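Local coordinates for Roadblock/LAMTOR2 domain-containing protein (Streptomyces avermitilis, PDB 3LEQ) that is of unknown function but carries a Roadblock/LC7 domain, a family linked to the regulation of NTPases, and so may have a regulatory role, at residues L8-G11 and L12-V16; G103-A106 and Y107-M111; S33-T36 and G37-R40. All coordinates share one frame; numbering follows the deposited sequence.

Contact 1 (L8-G11 and L12-V16)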
ATOM      1  N   LEU A   8      -9.805   7.027   2.213  1.00 11.18           N
ATOM      2  CA  LEU A   8      -8.645   7.484   1.443  1.00 11.94           C
ATOM      3  C   LEU A   8      -7.965   6.368   0.642  1.00 11.59           C
ATOM      4  O   LEU A   8      -7.661   6.551  -0.550  1.00 11.22           O
ATOM      5  CB  LEU A   8      -7.619   8.197   2.337  1.00 11.62           C
ATOM      6  CG  LEU A   8      -7.879   9.665   2.676  1.00 13.57           C
ATOM      7  CD1 LEU A   8      -6.737  10.193   3.514  1.00 13.98           C
ATOM      8  CD2 LEU A   8      -8.067  10.528   1.406  1.00 16.05           C
ATOM      9  N   LEU A   9      -7.719   5.230   1.308  1.00 11.30           N
ATOM     10  CA  LEU A   9      -7.094   4.067   0.674  0.50 11.43           C
ATOM     11  C   LEU A   9      -7.997   3.489  -0.405  1.00 11.97           C
ATOM     12  O   LEU A   9      -7.532   3.133  -1.483  1.00 12.31           O
ATOM     13  CB  LEU A   9      -6.767   2.989   1.712  0.50 11.04           C
ATOM     14  CG  LEU A   9      -5.696   3.296   2.759  0.50 10.16           C
ATOM     15  CD1 LEU A   9      -5.582   2.138   3.726  0.50 10.06           C
ATOM     16  CD2 LEU A   9      -4.353   3.547   2.093  0.50  9.28           C
ATOM     17  N   THR A  10      -9.296   3.385  -0.108  1.00 12.09           N
ATOM     18  CA  THR A  10     -10.261   2.857  -1.081  1.00 11.79           C
ATOM     19  C   THR A  10     -10.332   3.812  -2.279  1.00 11.32           C
ATOM     20  O   THR A  10     -10.415   3.379  -3.430  1.00 11.11           O
ATOM     21  CB  THR A  10     -11.651   2.628  -0.435  1.00 11.89           C
ATOM     22  OG1 THR A  10     -11.482   1.877   0.767  1.00 12.34           O
ATOM     23  CG2 THR A  10     -12.614   1.864  -1.386  1.00 11.65           C
ATOM     24  N   GLY A  11     -10.248   5.107  -1.986  1.00 11.58           N
ATOM     25  CA  GLY A  11     -10.252   6.168  -2.994  1.00 12.21           C
ATOM     26  C   GLY A  11      -9.061   6.073  -3.930  1.00 12.18           C
ATOM     27  O   GLY A  11      -9.219   6.179  -5.146  1.00 12.70           O
ATOM     28  N   LEU A  12      -7.873   5.851  -3.365  1.00 12.00           N
ATOM     29  CA  LEU A  12      -6.676   5.608  -4.182  1.00 11.75           C
ATOM     30  C   LEU A  12      -6.898   4.432  -5.144  1.00 11.35           C
ATOM     31  O   LEU A  12      -6.619   4.535  -6.335  1.00 11.14           O
ATOM     32  CB  LEU A  12      -5.463   5.323  -3.296  1.00 11.38           C
ATOM     33  CG  LEU A  12      -4.179   4.903  -4.010  1.00 10.92           C
ATOM     34  CD1 LEU A  12      -3.545   6.109  -4.694  1.00 11.06           C
ATOM     35  CD2 LEU A  12      -3.192   4.246  -3.038  1.00 11.35           C
ATOM     36  N   VAL A  13      -7.390   3.317  -4.613  1.00 11.10           N
ATOM     37  CA  VAL A  13      -7.597   2.107  -5.428  1.00 11.44           C
ATOM     38  C   VAL A  13      -8.636   2.360  -6.534  1.00 11.74           C
ATOM     39  O   VAL A  13      -8.464   1.912  -7.682  1.00 11.83           O
ATOM     40  CB  VAL A  13      -8.031   0.902  -4.553  1.00 11.94           C
ATOM     41  CG1 VAL A  13      -8.557  -0.258  -5.421  1.00 11.99           C
ATOM     42  CG2 VAL A  13      -6.899   0.448  -3.662  1.00 11.69           C
ATOM     43  N   ASP A  14      -9.699   3.085  -6.188  1.00 11.54           N
ATOM     44  CA  ASP A  14     -10.784   3.382  -7.132  1.00 12.36           C
ATOM     45  C   ASP A  14     -10.364   4.313  -8.269  1.00 11.98           C
ATOM     46  O   ASP A  14     -10.694   4.063  -9.424  1.00 12.16           O
ATOM     47  CB  ASP A  14     -12.023   3.928  -6.396  1.00 12.39           C
ATOM     48  CG  ASP A  14     -12.939   2.808  -5.867  1.00 15.21           C
ATOM     49  OD1 ASP A  14     -12.477   1.642  -5.775  1.00 19.55           O
ATOM     50  OD2 ASP A  14     -14.121   3.089  -5.543  1.00 17.65           O
ATOM     51  N   ARG A  15      -9.636   5.374  -7.941  1.00 12.09           N
ATOM     52  CA  ARG A  15      -9.244   6.381  -8.937  1.00 12.02           C
ATOM     53  C   ARG A  15      -8.080   5.916  -9.806  1.00 11.77           C
ATOM     54  O   ARG A  15      -8.008   6.286 -10.984  1.00 11.86           O
ATOM     55  CB  ARG A  15      -8.838   7.691  -8.257  1.00 11.98           C
ATOM     56  CG  ARG A  15      -9.936   8.378  -7.466  1.00 12.15           C
ATOM     57  CD  ARG A  15      -9.370   9.577  -6.691  1.00 13.23           C
ATOM     58  NE  ARG A  15      -8.369   9.204  -5.683  1.00 12.35           N
ATOM     59  CZ  ARG A  15      -7.041   9.312  -5.824  1.00 13.75           C
ATOM     60  NH1 ARG A  15      -6.490   9.790  -6.935  1.00 14.15           N
ATOM     61  NH2 ARG A  15      -6.251   8.946  -4.834  1.00 13.20           N
ATOM     62  N   VAL A  16      -7.170   5.128  -9.231  1.00 10.76           N
ATOM     63  CA  VAL A  16      -5.928   4.781  -9.928  1.00 10.85           C
ATOM     64  C   VAL A  16      -5.959   3.375 -10.560  1.00 10.66           C
ATOM     65  O   VAL A  16      -5.811   2.363  -9.873  1.00  9.89           O
ATOM     66  CB  VAL A  16      -4.687   4.983  -9.028  1.00 10.83           C
ATOM     67  CG1 VAL A  16      -3.390   4.794  -9.834  1.00 11.44           C
ATOM     68  CG2 VAL A  16      -4.718   6.360  -8.389  1.00 11.17           C
TER
HETATM   69  O   HOH W   1      -7.520   9.027  -2.030  1.00 12.25           O
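R15 folds back along the helix over the carbonyl of G11, one turn earlier. Its backbone N donates to G11 O at 2.9 Å. Its side chain bends at chi3 (-63°), and this brings NE to 3.2 Å from G11 O, obliquely to the guanidinium plane. A water spans the distance between R15 NH2 and L8 O: it accepts from NH2 at 3.1 Å and donates to L8 O at 2.9 Å. L8 O thus has two donors, since L12 N also binds it. G11 has no side chain, and the arginine lies over its carbonyl end. This is the exposed, water-bearing side of the contact. D14 is exposed too, and its CB rests 3.4 Å from T10 O.

The segment forms the C-terminal part of helix 4-15, the first helix of the Roadblock/LC7 domain, which packs against the antiparallel sheet. Regular i to i+4 bonds run through it, including V13 N to L9 O at 3.1 Å and D14 N to T10 O. V16 is the first residue to leave helical geometry.

The tight side is apolar. L9 and L12 are buried and point into the fold. L12 CB sits 3.5 Å from L9 O. With CG anti to the backbone N (chi1 174°), the branched end of L12 is turned to V94 and to Q108 and L112 of helix 102-115. In the conformer given here, L9 packs on A22, V24 and L92 of the sheet, and on L112. V13 turns CG2 to L9 O at 3.5 Å and packs on V19 and S35.

Contact 2 (G103-A106 and Y107-M111)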
ATOM      1  N   GLY A 103       6.284   5.599 -11.749  1.00  8.09           N
ATOM      2  CA  GLY A 103       6.271   7.040 -11.510  1.00  7.65           C
ATOM      3  C   GLY A 103       4.895   7.573 -11.177  1.00  7.42           C
ATOM      4  O   GLY A 103       4.742   8.386 -10.262  1.00  7.38           O
ATOM      5  N   VAL A 104       3.888   7.111 -11.907  1.00  7.38           N
ATOM      6  CA  VAL A 104       2.516   7.521 -11.634  1.00  7.45           C
ATOM      7  C   VAL A 104       2.089   7.022 -10.249  1.00  7.43           C
ATOM      8  O   VAL A 104       1.591   7.785  -9.424  1.00  6.74           O
ATOM      9  CB  VAL A 104       1.551   7.053 -12.744  1.00  7.45           C
ATOM     10  CG1 VAL A 104       0.104   7.233 -12.316  1.00  8.16           C
ATOM     11  CG2 VAL A 104       1.827   7.814 -14.039  1.00  6.73           C
ATOM     12  N   VAL A 105       2.303   5.737  -9.995  1.00  8.51           N
ATOM     13  CA  VAL A 105       1.912   5.163  -8.718  1.00  8.01           C
ATOM     14  C   VAL A 105       2.653   5.857  -7.570  1.00  8.36           C
ATOM     15  O   VAL A 105       2.028   6.223  -6.578  1.00  9.31           O
ATOM     16  CB  VAL A 105       2.154   3.651  -8.678  1.00  8.13           C
ATOM     17  CG1 VAL A 105       1.810   3.117  -7.302  1.00  8.87           C
ATOM     18  CG2 VAL A 105       1.286   2.949  -9.727  1.00  7.59           C
ATOM     19  N   ALA A 106       3.964   6.047  -7.690  1.00  9.21           N
ATOM     20  CA  ALA A 106       4.703   6.706  -6.611  1.00  9.85           C
ATOM     21  C   ALA A 106       4.187   8.121  -6.342  1.00 10.10           C
ATOM     22  O   ALA A 106       4.094   8.524  -5.190  1.00 10.67           O
ATOM     23  CB  ALA A 106       6.192   6.704  -6.872  1.00 10.15           C
ATOM     24  N   TYR A 107       3.860   8.866  -7.395  1.00 10.70           N
ATOM     25  CA  TYR A 107       3.278  10.199  -7.246  1.00 10.42           C
ATOM     26  C   TYR A 107       1.943  10.123  -6.509  1.00 10.03           C
ATOM     27  O   TYR A 107       1.699  10.855  -5.559  1.00 10.49           O
ATOM     28  CB  TYR A 107       3.087  10.866  -8.637  1.00  9.95           C
ATOM     29  CG  TYR A 107       2.227  12.110  -8.565  1.00  9.83           C
ATOM     30  CD1 TYR A 107       2.770  13.334  -8.175  1.00 10.51           C
ATOM     31  CD2 TYR A 107       0.854  12.050  -8.842  1.00 11.19           C
ATOM     32  CE1 TYR A 107       1.967  14.477  -8.091  1.00 11.07           C
ATOM     33  CE2 TYR A 107       0.042  13.184  -8.745  1.00  9.00           C
ATOM     34  CZ  TYR A 107       0.606  14.388  -8.377  1.00 11.36           C
ATOM     35  OH  TYR A 107      -0.208  15.501  -8.292  1.00  9.90           O
ATOM     36  N   GLN A 108       1.076   9.217  -6.930  1.00  9.51           N
ATOM     37  CA  GLN A 108      -0.224   9.040  -6.252  1.00 10.35           C
ATOM     38  C   GLN A 108      -0.088   8.682  -4.760  1.00 10.53           C
ATOM     39  O   GLN A 108      -0.833   9.215  -3.905  1.00 10.90           O
ATOM     40  CB  GLN A 108      -1.085   7.984  -6.971  1.00  9.97           C
ATOM     41  CG  GLN A 108      -1.590   8.438  -8.338  1.00 12.80           C
ATOM     42  CD  GLN A 108      -2.667   9.500  -8.252  1.00 15.66           C
ATOM     43  OE1 GLN A 108      -3.248   9.744  -7.191  1.00 18.21           O
ATOM     44  NE2 GLN A 108      -2.955  10.126  -9.383  1.00 15.37           N
HETATM   45  N   MSE A 109       0.842   7.766  -4.449  1.00 10.08           N
HETATM   46  CA  MSE A 109       1.104   7.390  -3.060  1.00  9.20           C
HETATM   47  C   MSE A 109       1.639   8.579  -2.264  1.00  9.33           C
HETATM   48  O   MSE A 109       1.227   8.804  -1.140  1.00  7.95           O
HETATM   49  CB  MSE A 109       2.096   6.232  -3.000  1.00  9.61           C
HETATM   50  CG  MSE A 109       1.576   4.972  -3.652  1.00  9.32           C
HETATM   51 SE   MSE A 109       2.916   3.566  -3.694  1.00 17.23          SE
HETATM   52  CE  MSE A 109       3.109   3.169  -1.794  1.00  7.17           C
ATOM     53  N   ASN A 110       2.553   9.337  -2.862  1.00  9.25           N
ATOM     54  CA  ASN A 110       3.134  10.515  -2.201  1.00 10.64           C
ATOM     55  C   ASN A 110       2.045  11.568  -1.901  1.00  9.88           C
ATOM     56  O   ASN A 110       2.032  12.163  -0.828  1.00 10.31           O
ATOM     57  CB  ASN A 110       4.267  11.120  -3.055  1.00 11.43           C
ATOM     58  CG  ASN A 110       5.578  10.312  -2.987  1.00 14.86           C
ATOM     59  OD1 ASN A 110       5.807   9.529  -2.064  1.00 15.88           O
ATOM     60  ND2 ASN A 110       6.447  10.511  -3.983  1.00 18.04           N
HETATM   61  N   MSE A 111       1.113  11.750  -2.837  1.00  9.79           N
HETATM   62  CA  MSE A 111      -0.022  12.671  -2.632  1.00  9.89           C
HETATM   63  C   MSE A 111      -0.943  12.164  -1.530  1.00  9.35           C
HETATM   64  O   MSE A 111      -1.448  12.949  -0.736  1.00  9.96           O
HETATM   65  CB  MSE A 111      -0.812  12.883  -3.930  1.00  9.38           C
HETATM   66  CG  MSE A 111      -0.030  13.602  -5.049  1.00  9.41           C
HETATM   67 SE   MSE A 111       0.731  15.350  -4.493  1.00 16.68          SE
HETATM   68  CE  MSE A 111       2.603  14.790  -4.240  1.00 13.14           C
TER
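V105 and M109, one helical turn apart, meet on the buried side of helix 102-115, the last helix of this Roadblock/LC7 structure. M109 is a selenomethionine. The two side chains cross obliquely, and V105 CG1 lies 3.8 Å from M109 SE. V105 holds CG1 anti to its N (chi1 177°). The selenomethionine chain is extended at chi2 and bends at SE. Its CG passes 3.2 Å from V105 O, the carbonyl that also takes M109 N in a nearly straight helical bond of 2.9 Å. Both side chains face the sheet: V105 touches I82 and T96, and M109 touches I82, T84, L92 and V94.

Q108 leaves the helix on another side. Its CG lies 3.4 Å from V104 O, and the bend at chi2 (-72°) turns the amide away from V104. Its OE1 accepts a hydrogen bond from R15 NH1 of helix 4-15. Y107 is exposed. M111, also a selenomethionine, lays its CG over one face of the Y107 ring, near the rim. N110 leans back over the preceding turn, with CG 3.2 Å from A106 O, the same oxygen that accepts N110 N at 2.9 Å.

Contact 3 (S33-T36 and G37-R40)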
ATOM      1  N   SER A  33      -5.213  -0.026   8.489  1.00 10.31           N
ATOM      2  CA  SER A  33      -6.219   0.405   7.530  1.00 10.38           C
ATOM      3  C   SER A  33      -6.002  -0.357   6.246  1.00 10.34           C
ATOM      4  O   SER A  33      -4.860  -0.729   5.932  1.00 10.48           O
ATOM      5  CB  SER A  33      -6.040   1.898   7.263  1.00 10.70           C
ATOM      6  OG  SER A  33      -7.065   2.402   6.438  1.00 11.37           O
ATOM      7  N   LYS A  34      -7.081  -0.600   5.505  1.00 10.70           N
ATOM      8  CA  LYS A  34      -6.980  -1.242   4.183  1.00 11.40           C
ATOM      9  C   LYS A  34      -8.061  -0.739   3.234  1.00 11.03           C
ATOM     10  O   LYS A  34      -9.113  -0.272   3.684  1.00 11.65           O
ATOM     11  CB  LYS A  34      -7.041  -2.775   4.303  1.00 11.34           C
ATOM     12  CG  LYS A  34      -8.384  -3.297   4.804  1.00 12.32           C
ATOM     13  CD  LYS A  34      -8.363  -4.777   5.094  1.00 13.00           C
ATOM     14  CE  LYS A  34      -9.654  -5.208   5.801  1.00 15.49           C
ATOM     15  NZ  LYS A  34     -10.808  -5.283   4.849  1.00 16.25           N
ATOM     16  N   SER A  35      -7.810  -0.825   1.926  1.00 11.11           N
ATOM     17  CA  SER A  35      -8.865  -0.561   0.942  1.00 11.07           C
ATOM     18  C   SER A  35     -10.010  -1.574   1.126  1.00 10.74           C
ATOM     19  O   SER A  35      -9.761  -2.759   1.341  1.00 10.74           O
ATOM     20  CB  SER A  35      -8.321  -0.563  -0.491  1.00 11.10           C
ATOM     21  OG  SER A  35      -7.379  -1.602  -0.701  1.00 11.40           O
ATOM     22  N   THR A  36     -11.252  -1.100   1.037  1.00 10.21           N
ATOM     23  CA  THR A  36     -12.412  -1.864   1.540  1.00 10.14           C
ATOM     24  C   THR A  36     -12.771  -3.166   0.777  1.00  9.95           C
ATOM     25  O   THR A  36     -13.498  -4.085   1.355  1.00 10.85           O
ATOM     26  CB  THR A  36     -13.662  -0.960   1.749  1.00  9.99           C
ATOM     27  OG1 THR A  36     -14.194  -0.533   0.484  1.00 11.01           O
ATOM     28  CG2 THR A  36     -13.316   0.252   2.600  1.00  9.18           C
ATOM     29  N   GLY A  37     -12.272  -3.250  -0.502  1.00  9.80           N
ATOM     30  CA  GLY A  37     -12.449  -4.493  -1.280  1.00  9.36           C
ATOM     31  C   GLY A  37     -11.274  -5.471  -1.192  1.00  9.28           C
ATOM     32  O   GLY A  37     -11.153  -6.382  -2.032  1.00  9.63           O
ATOM     33  N   PHE A  38     -10.425  -5.281  -0.168  1.00  8.60           N
ATOM     34  CA  PHE A  38      -9.236  -6.106   0.072  1.00  8.60           C
ATOM     35  C   PHE A  38      -9.509  -6.972   1.304  1.00  8.98           C
ATOM     36  O   PHE A  38      -9.457  -6.472   2.429  1.00  9.61           O
ATOM     37  CB  PHE A  38      -8.044  -5.170   0.327  1.00  7.53           C
ATOM     38  CG  PHE A  38      -6.664  -5.793   0.150  1.00  6.87           C
ATOM     39  CD1 PHE A  38      -5.566  -5.221   0.788  1.00  5.00           C
ATOM     40  CD2 PHE A  38      -6.452  -6.903  -0.648  1.00  6.31           C
ATOM     41  CE1 PHE A  38      -4.275  -5.742   0.636  1.00  8.28           C
ATOM     42  CE2 PHE A  38      -5.173  -7.433  -0.803  1.00  4.89           C
ATOM     43  CZ  PHE A  38      -4.078  -6.856  -0.153  1.00  7.42           C
ATOM     44  N   LEU A  39      -9.825  -8.253   1.093  1.00  9.55           N
ATOM     45  CA  LEU A  39     -10.157  -9.177   2.192  1.00  9.71           C
ATOM     46  C   LEU A  39      -9.059  -9.262   3.254  1.00 10.35           C
ATOM     47  O   LEU A  39      -7.882  -9.101   2.949  1.00  9.96           O
ATOM     48  CB  LEU A  39     -10.428 -10.578   1.648  1.00  9.56           C
ATOM     49  CG  LEU A  39     -11.749 -10.832   0.922  1.00  9.36           C
ATOM     50  CD1 LEU A  39     -11.692 -12.180   0.225  1.00  9.39           C
ATOM     51  CD2 LEU A  39     -12.916 -10.781   1.895  1.00  9.64           C
ATOM     52  N   ARG A  40      -9.457  -9.555   4.492  1.00 11.11           N
ATOM     53  CA  ARG A  40      -8.518  -9.651   5.623  1.00 11.37           C
ATOM     54  C   ARG A  40      -7.399 -10.686   5.424  1.00 11.16           C
ATOM     55  O   ARG A  40      -6.240 -10.432   5.779  1.00 11.92           O
ATOM     56  CB  ARG A  40      -9.284  -9.921   6.930  1.00 11.63           C
ATOM     57  CG  ARG A  40      -8.700  -9.161   8.111  1.00 11.96           C
ATOM     58  CD  ARG A  40      -8.074 -10.070   9.147  1.00 11.33           C
ATOM     59  NE  ARG A  40      -8.929 -10.145  10.320  1.00 10.02           N
ATOM     60  CZ  ARG A  40      -8.535 -10.504  11.542  1.00 11.36           C
ATOM     61  NH1 ARG A  40      -7.271 -10.817  11.781  1.00 12.37           N
ATOM     62  NH2 ARG A  40      -9.418 -10.542  12.532  1.00  8.83           N
TER
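K34 reaches across to the backbone of F38 and donates from NZ to F38 O at 3.0 Å. The ammonium nitrogen approaches tilted 29° from the carbonyl plane. The aliphatic part of the lysine lies alongside the same oxygen, with CD at 3.3 Å from F38 O. Two torsions together place NZ at F38 O: chi1 (66°) sets CG between the backbone N and the carbonyl carbon, and after an extended run the chain bends at chi4.

Beside this bond the backbone closes a type I beta turn from S35 to F38. F38 N donates to S35 O at 3.0 Å, from above the carbonyl plane and with a bent N-H...O angle of 143°. F38 CB is close to the same acceptor, 3.1 Å from S35 O. S35 OG faces F38 CB at 3.8 Å, but its hydrogen bond is with A22 N of strand 19-26.

Further out, the sheet and two helices fix the turn. T36 N donates to T10 OG1 of helix 4-15, which is also hydrogen-bonded to D6 O within its own helix. S35 also pairs through its backbone with A22. The F38 ring extends out from the turn to stack with H21. It packs on V23, A43 and L46, which fixes it between strand 19-26 and helix 40-55. L39 takes the N-cap position of that helix, and R40, its first residue, forms a salt bridge with E44.

The K34 bond links the last residue of strand 31-34 to the residue just before this N-cap. Within these two segments the partner of the ammonium is a neutral carbonyl, so the attraction is probably ion-dipole in kind.

Along the chain the order is contact 1, contact 3, contact 2. Contact 1 (8-16) ends helix 4-15, contact 3 (33-40) joins strand 31-34 to helix 40-55, and contact 2 (103-111) lies on helix 102-115. Contact 1 touches both others, with centres 12 Å from contact 2 and 11 Å from contact 3. One side-chain hydrogen bond joins contact 1 to each of them. Contacts 2 and 3 do not touch; their nearest atoms are about 11 Å apart, on opposite sides of the chain's centre. Helix 4-15 thus ties the C-terminal helix to the edge-strand turn of the five-stranded sheet.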